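Local coordinates for protein mercuric reductase (Metallosphaera sedula, PDB 4YWO) that probably catalyses the NADPH-dependent reduction of mercuric ion to elemental mercury, using FAD as its cofactor, at residues A[65-68]-A[69-73]; A[31-34]-A[35-39]; A[423-426]-A[427-431]; A[154-158]-A[159-163]. All blocks are in the same frame, centred on the assembly; numbering follows the deposited sequence.

Contact 1 of 4, residues A[65-68]-A[69-73]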
ATOM      1  N   LEU A  65      -8.074  -3.764  16.165  1.00 13.24           N
ATOM      2  CA  LEU A  65      -7.239  -2.587  15.940  1.00 13.01           C
ATOM      3  C   LEU A  65      -7.888  -1.638  14.969  1.00 13.01           C
ATOM      4  O   LEU A  65      -7.730  -0.417  15.145  1.00 14.64           O
ATOM      5  CB  LEU A  65      -5.820  -2.997  15.347  1.00 13.30           C
ATOM      6  CG  LEU A  65      -4.895  -3.623  16.395  1.00 15.09           C
ATOM      7  CD1 LEU A  65      -3.798  -4.380  15.684  1.00 16.11           C
ATOM      8  CD2 LEU A  65      -4.298  -2.537  17.212  1.00 18.83           C
ATOM      9  N   TYR A  66      -8.658  -2.140  14.006  1.00 12.25           N
ATOM     10  CA  TYR A  66      -9.431  -1.301  13.035  1.00 12.81           C
ATOM     11  C   TYR A  66     -10.484  -0.491  13.795  1.00 13.69           C
ATOM     12  O   TYR A  66     -10.582   0.747  13.644  1.00 14.28           O
ATOM     13  CB  TYR A  66     -10.007  -2.142  11.935  1.00 15.51           C
ATOM     14  CG  TYR A  66     -11.055  -1.401  11.133  1.00 14.20           C
ATOM     15  CD1 TYR A  66     -10.671  -0.469  10.243  1.00 16.58           C
ATOM     16  CD2 TYR A  66     -12.417  -1.673  11.307  1.00 15.56           C
ATOM     17  CE1 TYR A  66     -11.653   0.200   9.523  1.00 16.86           C
ATOM     18  CE2 TYR A  66     -13.381  -1.004  10.595  1.00 16.10           C
ATOM     19  CZ  TYR A  66     -12.977  -0.038   9.777  1.00 17.35           C
ATOM     20  OH  TYR A  66     -14.027   0.604   9.062  1.00 21.57           O
ATOM     21  N   ILE A  67     -11.213  -1.210  14.629  1.00 13.07           N
ATOM     22  CA  ILE A  67     -12.275  -0.539  15.466  1.00 14.56           C
ATOM     23  C   ILE A  67     -11.633   0.500  16.338  1.00 14.78           C
ATOM     24  O   ILE A  67     -12.125   1.664  16.421  1.00 15.80           O
ATOM     25  CB  ILE A  67     -12.977  -1.564  16.339  1.00 16.69           C
ATOM     26  CG1 ILE A  67     -13.807  -2.400  15.429  1.00 19.08           C
ATOM     27  CG2 ILE A  67     -13.948  -0.806  17.276  1.00 17.94           C
ATOM     28  CD1 ILE A  67     -14.410  -3.522  16.123  1.00 26.31           C
ATOM     29  N   ALA A  68     -10.513   0.195  16.979  1.00 14.34           N
ATOM     30  CA  ALA A  68      -9.792   1.133  17.791  1.00 14.54           C
ATOM     31  C   ALA A  68      -9.413   2.430  16.979  1.00 13.84           C
ATOM     32  O   ALA A  68      -9.474   3.549  17.493  1.00 15.52           O
ATOM     33  CB  ALA A  68      -8.623   0.581  18.474  1.00 15.74           C
ATOM     34  N   GLU A  69      -8.855   2.204  15.816  1.00 13.37           N
ATOM     35  CA  GLU A  69      -8.436   3.256  14.940  1.00 14.93           C
ATOM     36  C   GLU A  69      -9.576   4.191  14.510  1.00 15.79           C
ATOM     37  O   GLU A  69      -9.400   5.422  14.506  1.00 15.28           O
ATOM     38  CB  GLU A  69      -7.712   2.685  13.704  1.00 17.17           C
ATOM     39  CG  GLU A  69      -7.392   3.745  12.669  1.00 22.84           C
ATOM     40  CD  GLU A  69      -8.421   3.921  11.486  1.00 35.00           C
ATOM     41  OE1 GLU A  69      -8.891   2.888  10.893  1.00 36.59           O
ATOM     42  OE2 GLU A  69      -8.696   5.141  11.084  1.00 37.81           O
ATOM     43  N   ILE A  70     -10.685   3.677  14.092  1.00 13.41           N
ATOM     44  CA  ILE A  70     -11.749   4.562  13.552  1.00 14.92           C
ATOM     45  C   ILE A  70     -12.353   5.392  14.690  1.00 16.08           C
ATOM     46  O   ILE A  70     -12.683   6.534  14.509  1.00 14.65           O
ATOM     47  CB  ILE A  70     -12.826   3.838  12.751  1.00 14.67           C
ATOM     48  CG1 ILE A  70     -13.602   2.816  13.568  1.00 15.30           C
ATOM     49  CG2 ILE A  70     -12.189   3.151  11.536  1.00 15.20           C
ATOM     50  CD1 ILE A  70     -14.669   2.071  12.829  1.00 16.87           C
ATOM     51  N   TYR A  71     -12.424   4.803  15.877  1.00 13.82           N
ATOM     52  CA  TYR A  71     -12.925   5.608  17.017  1.00 14.29           C
ATOM     53  C   TYR A  71     -11.937   6.642  17.416  1.00 14.62           C
ATOM     54  O   TYR A  71     -12.374   7.799  17.831  1.00 14.83           O
ATOM     55  CB  TYR A  71     -13.341   4.727  18.256  1.00 14.24           C
ATOM     56  CG  TYR A  71     -14.685   4.142  18.156  1.00 13.89           C
ATOM     57  CD1 TYR A  71     -14.960   3.030  17.389  1.00 15.40           C
ATOM     58  CD2 TYR A  71     -15.768   4.679  18.879  1.00 16.37           C
ATOM     59  CE1 TYR A  71     -16.233   2.511  17.243  1.00 15.89           C
ATOM     60  CE2 TYR A  71     -17.020   4.134  18.742  1.00 15.95           C
ATOM     61  CZ  TYR A  71     -17.300   3.117  17.974  1.00 18.12           C
ATOM     62  OH  TYR A  71     -18.559   2.562  17.806  1.00 21.23           O
ATOM     63  N   LYS A  72     -10.631   6.352  17.415  1.00 14.97           N
ATOM     64  CA  LYS A  72      -9.603   7.325  17.727  1.00 17.06           C
ATOM     65  C   LYS A  72      -9.735   8.505  16.753  1.00 17.94           C
ATOM     66  O   LYS A  72      -9.690   9.670  17.185  1.00 18.16           O
ATOM     67  CB  LYS A  72      -8.195   6.719  17.690  1.00 20.78           C
ATOM     68  CG  LYS A  72      -7.118   7.787  17.913  1.00 24.27           C
ATOM     69  CD  LYS A  72      -5.914   7.405  18.678  1.00 32.96           C
ATOM     70  CE  LYS A  72      -4.875   8.542  18.984  1.00 35.56           C
ATOM     71  NZ  LYS A  72      -5.461   9.501  19.904  1.00 44.54           N
ATOM     72  N   LYS A  73      -9.866   8.214  15.481  1.00 15.36           N
ATOM     73  CA  LYS A  73      -9.993   9.319  14.493  1.00 15.87           C
ATOM     74  C   LYS A  73     -11.217  10.124  14.763  1.00 17.99           C
ATOM     75  O   LYS A  73     -11.189  11.374  14.664  1.00 19.05           O
ATOM     76  CB  LYS A  73      -9.796   8.892  13.042  1.00 21.24           C
ATOM     77  CG  LYS A  73      -9.540  10.110  12.155  1.00 24.63           C
ATOM     78  CD  LYS A  73      -8.185  10.732  12.488  1.00 29.00           C
ATOM     79  CE  LYS A  73      -7.863  11.930  11.667  1.00 37.04           C
ATOM     80  NZ  LYS A  73      -6.623  12.484  12.274  1.00 39.63           N
TER
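Y66 and I70, one turn apart on helix 58-78, meet at an oblique angle. The methyl CG2 of I70 is the main point of touch, with CE1 of Y66 3.6 Å away. CD1 of I70 extends to CE2 and CZ, further round the ring. I70 can do this because CG1 sits between its backbone N and carbonyl carbon (chi1 62°), which brings both branches near the ring. E69 OE1 also comes near this part of the ring, 3.9 Å from Y66 CD1, with the carboxylate turned 60° from the ring. I67 and Y71 behave differently: they lie side by side and point the same way. I67 CG2 is 4.0 Å from Y71 CD1, and the carbonyl O of I67 lies in the plane of the Y71 ring, at its edge, 3.3 Å from CD1. That oxygen also accepts the backbone bond from Y71 N. Three further i to i+4 bonds run from E69 N to L65 O, I70 N to Y66 O and K72 N to A68 O. The second subunit packs here, its I383 on Y66 and its K73 on I70. The Y66-I70 and I67-Y71 contacts are mainly apolar, while backbone bonds hold this interface helix.

Contact 2 of 4, residues A[31-34]-A[35-39]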
ATOM      1  N   MET A  31      -3.112 -29.597   2.688  1.00 15.24           N
ATOM      2  CA  MET A  31      -4.242 -30.350   2.243  1.00 19.23           C
ATOM      3  C   MET A  31      -4.553 -29.977   0.795  1.00 21.51           C
ATOM      4  O   MET A  31      -4.880 -30.852  -0.065  1.00 23.54           O
ATOM      5  CB  MET A  31      -5.433 -30.127   3.072  1.00 20.73           C
ATOM      6  CG  MET A  31      -6.642 -30.902   2.575  1.00 26.27           C
ATOM      7  SD  MET A  31      -8.174 -30.178   3.144  1.00 37.02           S
ATOM      8  CE  MET A  31      -8.268 -28.457   2.659  1.00 28.96           C
ATOM      9  N   ILE A  32      -4.480 -28.704   0.558  1.00 22.35           N
ATOM     10  CA  ILE A  32      -4.840 -28.178  -0.791  1.00 22.46           C
ATOM     11  C   ILE A  32      -3.811 -28.630  -1.814  1.00 23.09           C
ATOM     12  O   ILE A  32      -4.200 -29.174  -2.878  1.00 25.97           O
ATOM     13  CB  ILE A  32      -4.996 -26.671  -0.773  1.00 23.62           C
ATOM     14  CG1 ILE A  32      -6.176 -26.355   0.080  1.00 24.08           C
ATOM     15  CG2 ILE A  32      -5.094 -26.150  -2.259  1.00 26.50           C
ATOM     16  CD1 ILE A  32      -6.324 -24.873   0.339  1.00 27.14           C
ATOM     17  N   LYS A  33      -2.543 -28.470  -1.498  1.00 21.25           N
ATOM     18  CA  LYS A  33      -1.485 -28.932  -2.320  1.00 21.61           C
ATOM     19  C   LYS A  33      -1.568 -30.403  -2.592  1.00 22.61           C
ATOM     20  O   LYS A  33      -1.258 -30.836  -3.701  1.00 25.62           O
ATOM     21  CB  LYS A  33      -0.159 -28.618  -1.778  1.00 22.07           C
ATOM     22  CG  LYS A  33       0.999 -29.023  -2.638  1.00 23.48           C
ATOM     23  CD  LYS A  33       0.840 -28.316  -3.994  1.00 31.23           C
ATOM     24  CE  LYS A  33       2.214 -27.903  -4.500  1.00 41.71           C
ATOM     25  NZ  LYS A  33       2.200 -26.839  -5.564  1.00 46.03           N
ATOM     26  N   ALA A  34      -1.898 -31.181  -1.576  1.00 22.25           N
ATOM     27  CA  ALA A  34      -2.004 -32.619  -1.791  1.00 22.71           C
ATOM     28  C   ALA A  34      -3.102 -32.958  -2.863  1.00 25.80           C
ATOM     29  O   ALA A  34      -2.833 -33.780  -3.782  1.00 27.53           O
ATOM     30  CB  ALA A  34      -2.324 -33.307  -0.455  1.00 22.80           C
ATOM     31  N   ASN A  35      -4.248 -32.332  -2.758  1.00 25.25           N
ATOM     32  CA  ASN A  35      -5.347 -32.483  -3.732  1.00 29.68           C
ATOM     33  C   ASN A  35      -4.893 -32.123  -5.136  1.00 32.15           C
ATOM     34  O   ASN A  35      -5.239 -32.833  -6.095  1.00 35.15           O
ATOM     35  CB  ASN A  35      -6.567 -31.643  -3.337  1.00 31.92           C
ATOM     36  CG  ASN A  35      -7.507 -32.364  -2.457  1.00 32.87           C
ATOM     37  OD1 ASN A  35      -8.577 -32.669  -2.871  1.00 42.52           O
ATOM     38  ND2 ASN A  35      -7.150 -32.609  -1.206  1.00 37.11           N
ATOM     39  N   GLU A  36      -4.184 -31.028  -5.266  1.00 29.42           N
ATOM     40  CA  GLU A  36      -3.592 -30.555  -6.528  1.00 30.72           C
ATOM     41  C   GLU A  36      -2.583 -31.566  -7.125  1.00 36.70           C
ATOM     42  O   GLU A  36      -2.434 -31.676  -8.337  1.00 32.68           O
ATOM     43  CB  GLU A  36      -2.943 -29.199  -6.361  1.00 31.81           C
ATOM     44  CG  GLU A  36      -3.995 -28.103  -6.055  1.00 38.16           C
ATOM     45  CD  GLU A  36      -3.402 -26.724  -5.675  1.00 37.38           C
ATOM     46  OE1 GLU A  36      -2.162 -26.603  -5.468  1.00 47.01           O
ATOM     47  OE2 GLU A  36      -4.203 -25.740  -5.624  1.00 40.21           O
ATOM     48  N   LEU A  37      -1.884 -32.336  -6.299  1.00 30.29           N
ATOM     49  CA  LEU A  37      -0.994 -33.368  -6.783  1.00 29.68           C
ATOM     50  C   LEU A  37      -1.682 -34.705  -6.830  1.00 32.19           C
ATOM     51  O   LEU A  37      -1.003 -35.757  -6.942  1.00 35.65           O
ATOM     52  CB  LEU A  37       0.206 -33.442  -5.833  1.00 30.56           C
ATOM     53  CG  LEU A  37       0.955 -32.131  -5.808  1.00 30.31           C
ATOM     54  CD1 LEU A  37       2.088 -32.100  -4.763  1.00 28.99           C
ATOM     55  CD2 LEU A  37       1.382 -31.813  -7.262  1.00 33.43           C
ATOM     56  N   GLY A  38      -3.000 -34.746  -6.653  1.00 31.05           N
ATOM     57  CA  GLY A  38      -3.741 -35.985  -6.878  1.00 31.35           C
ATOM     58  C   GLY A  38      -3.804 -36.953  -5.702  1.00 33.36           C
ATOM     59  O   GLY A  38      -4.064 -38.118  -5.857  1.00 33.53           O
ATOM     60  N   VAL A  39      -3.565 -36.460  -4.497  1.00 30.55           N
ATOM     61  CA  VAL A  39      -3.586 -37.269  -3.291  1.00 28.49           C
ATOM     62  C   VAL A  39      -4.683 -36.800  -2.323  1.00 28.37           C
ATOM     63  O   VAL A  39      -4.817 -35.606  -2.036  1.00 30.88           O
ATOM     64  CB  VAL A  39      -2.166 -37.166  -2.581  1.00 28.34           C
ATOM     65  CG1 VAL A  39      -2.219 -37.753  -1.180  1.00 27.65           C
ATOM     66  CG2 VAL A  39      -1.062 -37.837  -3.429  1.00 31.51           C
TER
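M31 and N35 meet near the end of helix 25-36, the helix of a beta-alpha-beta unit in the FAD-binding Rossmann-type fold. A Schellman motif closes this helix. V39 N bonds to A34 O at 2.9 Å, and G38 N bonds to N35 O at 3.0 Å. G38 is the C-prime residue, with positive phi (86°). Ordinary helical bonds precede it: E36 N to I32 O and L37 N to K33 O. Among charged groups, K33 NZ and E36 OE1 are 4.4 Å apart, too far for a salt bridge. Their side chains cross at about a right angle. Apolar contacts are light. K33 CG touches L37 CD1 at 3.9 Å, and A34 CB faces V39 CB across the turn, next to L18 of strand 16-21. The E36 chain runs alongside I32, and its carboxylate oxygen OE2 lies against the methyl I32 CG2, 3.5 Å away. The side-chain amide of N35 adds a further polar link. Its OD1 accepts from the backbone N of D112, which helps fix the amide, while ND2 turns back along the helix. M31 O thus takes two bonds from one residue: N35 N and N35 ND2, each at 3.1 Å, reach it from opposite faces of the carbonyl plane.

Contact 3 of 4, residues A[423-426]-A[427-431]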
ATOM      1  N   PHE A 423      13.630 -10.319  -6.824  1.00 16.54           N
ATOM      2  CA  PHE A 423      14.154 -10.082  -8.155  1.00 18.66           C
ATOM      3  C   PHE A 423      15.609  -9.612  -8.132  1.00 21.37           C
ATOM      4  O   PHE A 423      16.183  -9.381  -9.201  1.00 23.45           O
ATOM      5  CB  PHE A 423      13.245  -9.125  -8.910  1.00 21.79           C
ATOM      6  CG  PHE A 423      12.078  -9.877  -9.649  1.00 27.37           C
ATOM      7  CD1 PHE A 423      12.305 -10.394 -10.933  1.00 33.22           C
ATOM      8  CD2 PHE A 423      10.948 -10.221  -9.045  1.00 29.20           C
ATOM      9  CE1 PHE A 423      11.306 -11.087 -11.605  1.00 32.72           C
ATOM     10  CE2 PHE A 423       9.910 -10.855  -9.742  1.00 32.55           C
ATOM     11  CZ  PHE A 423      10.127 -11.335 -10.988  1.00 31.25           C
ATOM     12  N   GLY A 424      16.172  -9.369  -6.952  1.00 20.09           N
ATOM     13  CA  GLY A 424      17.531  -8.781  -6.875  1.00 20.36           C
ATOM     14  C   GLY A 424      17.580  -7.393  -7.459  1.00 20.74           C
ATOM     15  O   GLY A 424      18.580  -7.000  -8.062  1.00 22.05           O
ATOM     16  N   ALA A 425      16.536  -6.568  -7.291  1.00 17.67           N
ATOM     17  CA  ALA A 425      16.467  -5.279  -7.852  1.00 17.25           C
ATOM     18  C   ALA A 425      17.603  -4.379  -7.295  1.00 20.27           C
ATOM     19  O   ALA A 425      17.969  -4.515  -6.123  1.00 21.18           O
ATOM     20  CB  ALA A 425      15.159  -4.553  -7.604  1.00 19.99           C
ATOM     21  N   THR A 426      18.096  -3.503  -8.148  1.00 18.91           N
ATOM     22  CA  THR A 426      19.070  -2.549  -7.685  1.00 20.98           C
ATOM     23  C   THR A 426      18.305  -1.279  -7.344  1.00 19.19           C
ATOM     24  O   THR A 426      17.135  -0.991  -7.772  1.00 19.38           O
ATOM     25  CB  THR A 426      20.111  -2.286  -8.785  1.00 20.10           C
ATOM     26  OG1 THR A 426      19.451  -1.653  -9.885  1.00 21.04           O
ATOM     27  CG2 THR A 426      20.730  -3.569  -9.244  1.00 22.34           C
ATOM     28  N   VAL A 427      19.007  -0.307  -6.736  1.00 19.77           N
ATOM     29  CA  VAL A 427      18.425   1.004  -6.604  1.00 21.43           C
ATOM     30  C   VAL A 427      18.058   1.655  -7.953  1.00 24.37           C
ATOM     31  O   VAL A 427      17.031   2.276  -8.078  1.00 21.33           O
ATOM     32  CB  VAL A 427      19.196   1.996  -5.665  1.00 26.75           C
ATOM     33  CG1 VAL A 427      19.484   1.376  -4.297  1.00 26.00           C
ATOM     34  CG2 VAL A 427      20.401   2.479  -6.362  1.00 29.47           C
ATOM     35  N   HIS A 428      18.853   1.439  -9.013  1.00 22.78           N
ATOM     36  CA  HIS A 428      18.443   2.034 -10.317  1.00 23.70           C
ATOM     37  C   HIS A 428      17.217   1.459 -10.818  1.00 20.07           C
ATOM     38  O   HIS A 428      16.475   2.148 -11.451  1.00 24.44           O
ATOM     39  CB  HIS A 428      19.569   1.794 -11.340  1.00 28.90           C
ATOM     40  CG  HIS A 428      20.793   2.603 -11.024  1.00 46.66           C
ATOM     41  ND1 HIS A 428      21.877   2.081 -10.340  1.00 61.25           N
ATOM     42  CD2 HIS A 428      21.061   3.919 -11.207  1.00 51.20           C
ATOM     43  CE1 HIS A 428      22.782   3.030 -10.160  1.00 57.57           C
ATOM     44  NE2 HIS A 428      22.315   4.148 -10.690  1.00 60.91           N
ATOM     45  N   ASP A 429      16.951   0.201 -10.529  1.00 22.03           N
ATOM     46  CA  ASP A 429      15.683  -0.456 -10.940  1.00 20.91           C
ATOM     47  C   ASP A 429      14.498   0.258 -10.296  1.00 22.02           C
ATOM     48  O   ASP A 429      13.493   0.516 -10.945  1.00 25.55           O
ATOM     49  CB  ASP A 429      15.579  -1.937 -10.572  1.00 23.86           C
ATOM     50  CG  ASP A 429      16.583  -2.854 -11.347  1.00 24.18           C
ATOM     51  OD1 ASP A 429      16.783  -2.531 -12.554  1.00 32.13           O
ATOM     52  OD2 ASP A 429      16.999  -3.902 -10.776  1.00 24.84           O
ATOM     53  N   LEU A 430      14.630   0.604  -9.063  1.00 21.29           N
ATOM     54  CA  LEU A 430      13.561   1.364  -8.420  1.00 23.42           C
ATOM     55  C   LEU A 430      13.450   2.768  -8.954  1.00 22.78           C
ATOM     56  O   LEU A 430      12.363   3.300  -9.159  1.00 22.32           O
ATOM     57  CB  LEU A 430      13.738   1.365  -6.921  1.00 24.96           C
ATOM     58  CG  LEU A 430      13.111   0.277  -6.113  1.00 30.83           C
ATOM     59  CD1 LEU A 430      11.588   0.295  -6.254  1.00 34.39           C
ATOM     60  CD2 LEU A 430      13.599  -1.081  -6.568  1.00 36.71           C
ATOM     61  N   ILE A 431      14.581   3.453  -9.119  1.00 21.16           N
ATOM     62  CA  ILE A 431      14.562   4.762  -9.713  1.00 20.42           C
ATOM     63  C   ILE A 431      13.874   4.823 -11.071  1.00 21.86           C
ATOM     64  O   ILE A 431      13.132   5.794 -11.366  1.00 24.28           O
ATOM     65  CB  ILE A 431      15.997   5.331  -9.732  1.00 22.04           C
ATOM     66  CG1 ILE A 431      16.434   5.454  -8.275  1.00 24.14           C
ATOM     67  CG2 ILE A 431      16.038   6.695 -10.426  1.00 22.46           C
ATOM     68  CD1 ILE A 431      17.902   5.696  -8.112  1.00 24.11           C
TER
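A capping box starts helix 427-431 in the dimerisation domain, and T426 and D429 form it. T426 is the N-cap residue. Its OG1 accepts from D429 N at 3.2 Å. In return, the carboxylate of D429 accepts from T426 N: OD2 lies 2.9 Å from that N, and the N-H...O angle is 165°. The donor comes from above the carboxylate plane, 39° out of it. The two side chains cross obliquely. Torsions put both groups in place. With chi1 at 65°, T426 OG1 stays close to both its own N and its own C and so hangs over the first turn, while D429 CG lies anti to its carbonyl carbon and folds back towards the N-terminus. The box thus pairs two backbone amides at the helix start with side-chain oxygens. Just before it, G424 has positive phi and closes helix 414-422 with a Schellman motif, so one helix ends and the next begins within a few residues. L430 N then makes the first helical bond, to T426 O at 3.2 Å. Beside the box, A425 CB meets D429 OD2 at 3.7 Å and L430 CD2 at 3.9 Å. H428 CB is 3.7 Å from T426 OG1. F423 of the second subunit packs on both A425 and D429, and the two F423 rings meet each other.

Contact 4 of 4, residues A[154-158]-A[159-163]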
ATOM      1  N   PRO A 154       7.120 -16.484  40.039  1.00 34.10           N
ATOM      2  CA  PRO A 154       6.375 -16.796  41.243  1.00 32.70           C
ATOM      3  C   PRO A 154       5.100 -15.993  41.382  1.00 26.54           C
ATOM      4  O   PRO A 154       5.097 -14.734  41.299  1.00 30.84           O
ATOM      5  CB  PRO A 154       7.371 -16.460  42.394  1.00 33.95           C
ATOM      6  CG  PRO A 154       8.683 -16.402  41.759  1.00 35.56           C
ATOM      7  CD  PRO A 154       8.533 -16.156  40.276  1.00 34.52           C
ATOM      8  N   GLY A 155       4.008 -16.709  41.647  1.00 29.86           N
ATOM      9  CA  GLY A 155       2.741 -16.130  41.985  1.00 29.18           C
ATOM     10  C   GLY A 155       1.798 -15.955  40.762  1.00 30.79           C
ATOM     11  O   GLY A 155       0.609 -15.742  40.913  1.00 29.43           O
ATOM     12  N   LEU A 156       2.384 -16.005  39.572  1.00 31.14           N
ATOM     13  CA  LEU A 156       1.657 -15.748  38.309  1.00 30.96           C
ATOM     14  C   LEU A 156       0.569 -16.730  38.035  1.00 29.67           C
ATOM     15  O   LEU A 156      -0.560 -16.351  37.687  1.00 32.05           O
ATOM     16  CB  LEU A 156       2.643 -15.729  37.128  1.00 29.62           C
ATOM     17  CG  LEU A 156       1.966 -15.482  35.741  1.00 29.33           C
ATOM     18  CD1 LEU A 156       1.400 -14.088  35.734  1.00 30.86           C
ATOM     19  CD2 LEU A 156       2.988 -15.680  34.606  1.00 32.22           C
ATOM     20  N   ASP A 157       0.815 -18.015  38.232  1.00 30.91           N
ATOM     21  CA  ASP A 157      -0.238 -18.952  37.979  1.00 36.63           C
ATOM     22  C   ASP A 157      -1.347 -18.839  38.978  1.00 36.50           C
ATOM     23  O   ASP A 157      -2.483 -18.937  38.622  1.00 36.07           O
ATOM     24  CB  ASP A 157       0.314 -20.358  37.895  1.00 43.10           C
ATOM     25  CG  ASP A 157       1.340 -20.488  36.780  1.00 55.64           C
ATOM     26  OD1 ASP A 157       0.960 -20.534  35.579  1.00 57.43           O
ATOM     27  OD2 ASP A 157       2.543 -20.479  37.099  1.00 66.13           O
ATOM     28  N   LYS A 158      -1.040 -18.547  40.230  1.00 41.35           N
ATOM     29  CA  LYS A 158      -2.070 -18.449  41.254  1.00 39.69           C
ATOM     30  C   LYS A 158      -2.912 -17.188  41.109  1.00 33.83           C
ATOM     31  O   LYS A 158      -4.123 -17.209  41.247  1.00 35.10           O
ATOM     32  CB  LYS A 158      -1.378 -18.521  42.642  1.00 46.01           C
ATOM     33  CG  LYS A 158      -2.174 -18.018  43.845  1.00 56.60           C
ATOM     34  CD  LYS A 158      -1.575 -18.532  45.180  1.00 68.91           C
ATOM     35  CE  LYS A 158      -0.080 -18.204  45.387  1.00 66.29           C
ATOM     36  NZ  LYS A 158       0.189 -16.743  45.308  1.00 62.36           N
ATOM     37  N   VAL A 159      -2.274 -16.081  40.776  1.00 31.80           N
ATOM     38  CA  VAL A 159      -2.978 -14.817  40.524  1.00 29.46           C
ATOM     39  C   VAL A 159      -3.770 -14.782  39.190  1.00 29.60           C
ATOM     40  O   VAL A 159      -4.850 -14.192  39.131  1.00 30.11           O
ATOM     41  CB  VAL A 159      -1.965 -13.664  40.639  1.00 30.98           C
ATOM     42  CG1 VAL A 159      -2.554 -12.354  40.188  1.00 30.44           C
ATOM     43  CG2 VAL A 159      -1.418 -13.502  42.079  1.00 32.81           C
ATOM     44  N   GLY A 160      -3.267 -15.492  38.193  1.00 27.25           N
ATOM     45  CA  GLY A 160      -4.001 -15.686  36.895  1.00 24.84           C
ATOM     46  C   GLY A 160      -3.634 -14.516  35.952  1.00 26.52           C
ATOM     47  O   GLY A 160      -3.106 -13.481  36.355  1.00 23.96           O
ATOM     48  N   PHE A 161      -3.929 -14.727  34.680  1.00 22.60           N
ATOM     49  CA  PHE A 161      -3.453 -13.749  33.629  1.00 20.01           C
ATOM     50  C   PHE A 161      -4.271 -14.067  32.371  1.00 19.99           C
ATOM     51  O   PHE A 161      -4.981 -15.036  32.253  1.00 21.24           O
ATOM     52  CB  PHE A 161      -1.959 -13.917  33.383  1.00 19.44           C
ATOM     53  CG  PHE A 161      -1.545 -15.305  33.024  1.00 21.20           C
ATOM     54  CD1 PHE A 161      -1.651 -15.827  31.759  1.00 22.08           C
ATOM     55  CD2 PHE A 161      -1.126 -16.217  34.027  1.00 23.71           C
ATOM     56  CE1 PHE A 161      -1.372 -17.168  31.455  1.00 26.00           C
ATOM     57  CE2 PHE A 161      -0.806 -17.527  33.722  1.00 25.87           C
ATOM     58  CZ  PHE A 161      -0.937 -18.052  32.468  1.00 25.83           C
ATOM     59  N   TRP A 162      -4.161 -13.154  31.404  1.00 18.34           N
ATOM     60  CA  TRP A 162      -4.702 -13.298  30.097  1.00 16.49           C
ATOM     61  C   TRP A 162      -3.547 -13.631  29.136  1.00 15.18           C
ATOM     62  O   TRP A 162      -2.407 -13.185  29.322  1.00 17.44           O
ATOM     63  CB  TRP A 162      -5.382 -12.057  29.619  1.00 17.61           C
ATOM     64  CG  TRP A 162      -6.674 -11.763  30.221  1.00 19.57           C
ATOM     65  CD1 TRP A 162      -7.387 -12.552  31.097  1.00 23.97           C
ATOM     66  CD2 TRP A 162      -7.493 -10.615  29.945  1.00 20.53           C
ATOM     67  NE1 TRP A 162      -8.606 -11.933  31.397  1.00 23.29           N
ATOM     68  CE2 TRP A 162      -8.672 -10.746  30.704  1.00 22.26           C
ATOM     69  CE3 TRP A 162      -7.315  -9.484  29.165  1.00 21.87           C
ATOM     70  CZ2 TRP A 162      -9.659  -9.779  30.694  1.00 23.87           C
ATOM     71  CZ3 TRP A 162      -8.304  -8.494  29.202  1.00 22.23           C
ATOM     72  CH2 TRP A 162      -9.470  -8.681  29.904  1.00 22.85           C
ATOM     73  N   THR A 163      -3.921 -14.374  28.114  1.00 17.74           N
ATOM     74  CA  THR A 163      -3.110 -14.508  26.921  1.00 17.74           C
ATOM     75  C   THR A 163      -3.890 -13.812  25.793  1.00 18.59           C
ATOM     76  O   THR A 163      -4.950 -13.222  26.006  1.00 17.23           O
ATOM     77  CB  THR A 163      -2.824 -15.928  26.501  1.00 19.33           C
ATOM     78  OG1 THR A 163      -4.019 -16.585  26.077  1.00 20.68           O
ATOM     79  CG2 THR A 163      -2.167 -16.706  27.618  1.00 21.53           C
TER
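F161 meets L156 just after the short helix 156-159. The ring side chain starts at CB, which is 4.1 Å from L156 CD1. CG comes next and sits about as far from the same methyl. CD2 makes the tightest contact, 3.6 Å from L156 CG and 3.7 Å from L156 CD1. L156 O also lies in the ring plane, at the edge beside CD2. One atom further, CE2 has D157 OD1 at 4.0 Å, again at the edge and in plane. The two side chains point the same way there, with the carboxylate turned 73° from the ring. L156 and F161, by contrast, cross at about a right angle. F161 CG lies opposite the CA hydrogen (chi1 55°), which brings the ring back beside L156 and D157. That helix is a single turn with G155 at its N-cap, and G160 is the first residue to leave it, with positive phi. V159 N bonds to G155 O, and G160 N to L156 O, both at 2.9 Å. The second bond uses the same oxygen that borders the F161 ring. Elsewhere F161 rests on I150 and on L263 of strand 260-263.

In the fold
All four contacts are local, and no two touch. Contacts 1, 2 and 4 belong to the pyridine nucleotide-disulphide oxidoreductase part of the chain. Contact 3 belongs to the dimerisation domain. The FAD gives a common reference. The side chain of L65 in contact 1 is about 7 Å from the bound FAD. The side chain of M31 in contact 2 is about 11 Å from the bound FAD. The side chain of F161 in contact 4 is about 13 Å from the bound FAD. L65 also lies about 4 Å, side chain to side chain, from the FAD-binding K62. Contacts 1 and 3 both meet the second subunit, yet their centres are 36 Å apart. Contacts 3 and 4 are the farthest pair, with centres 51 Å apart.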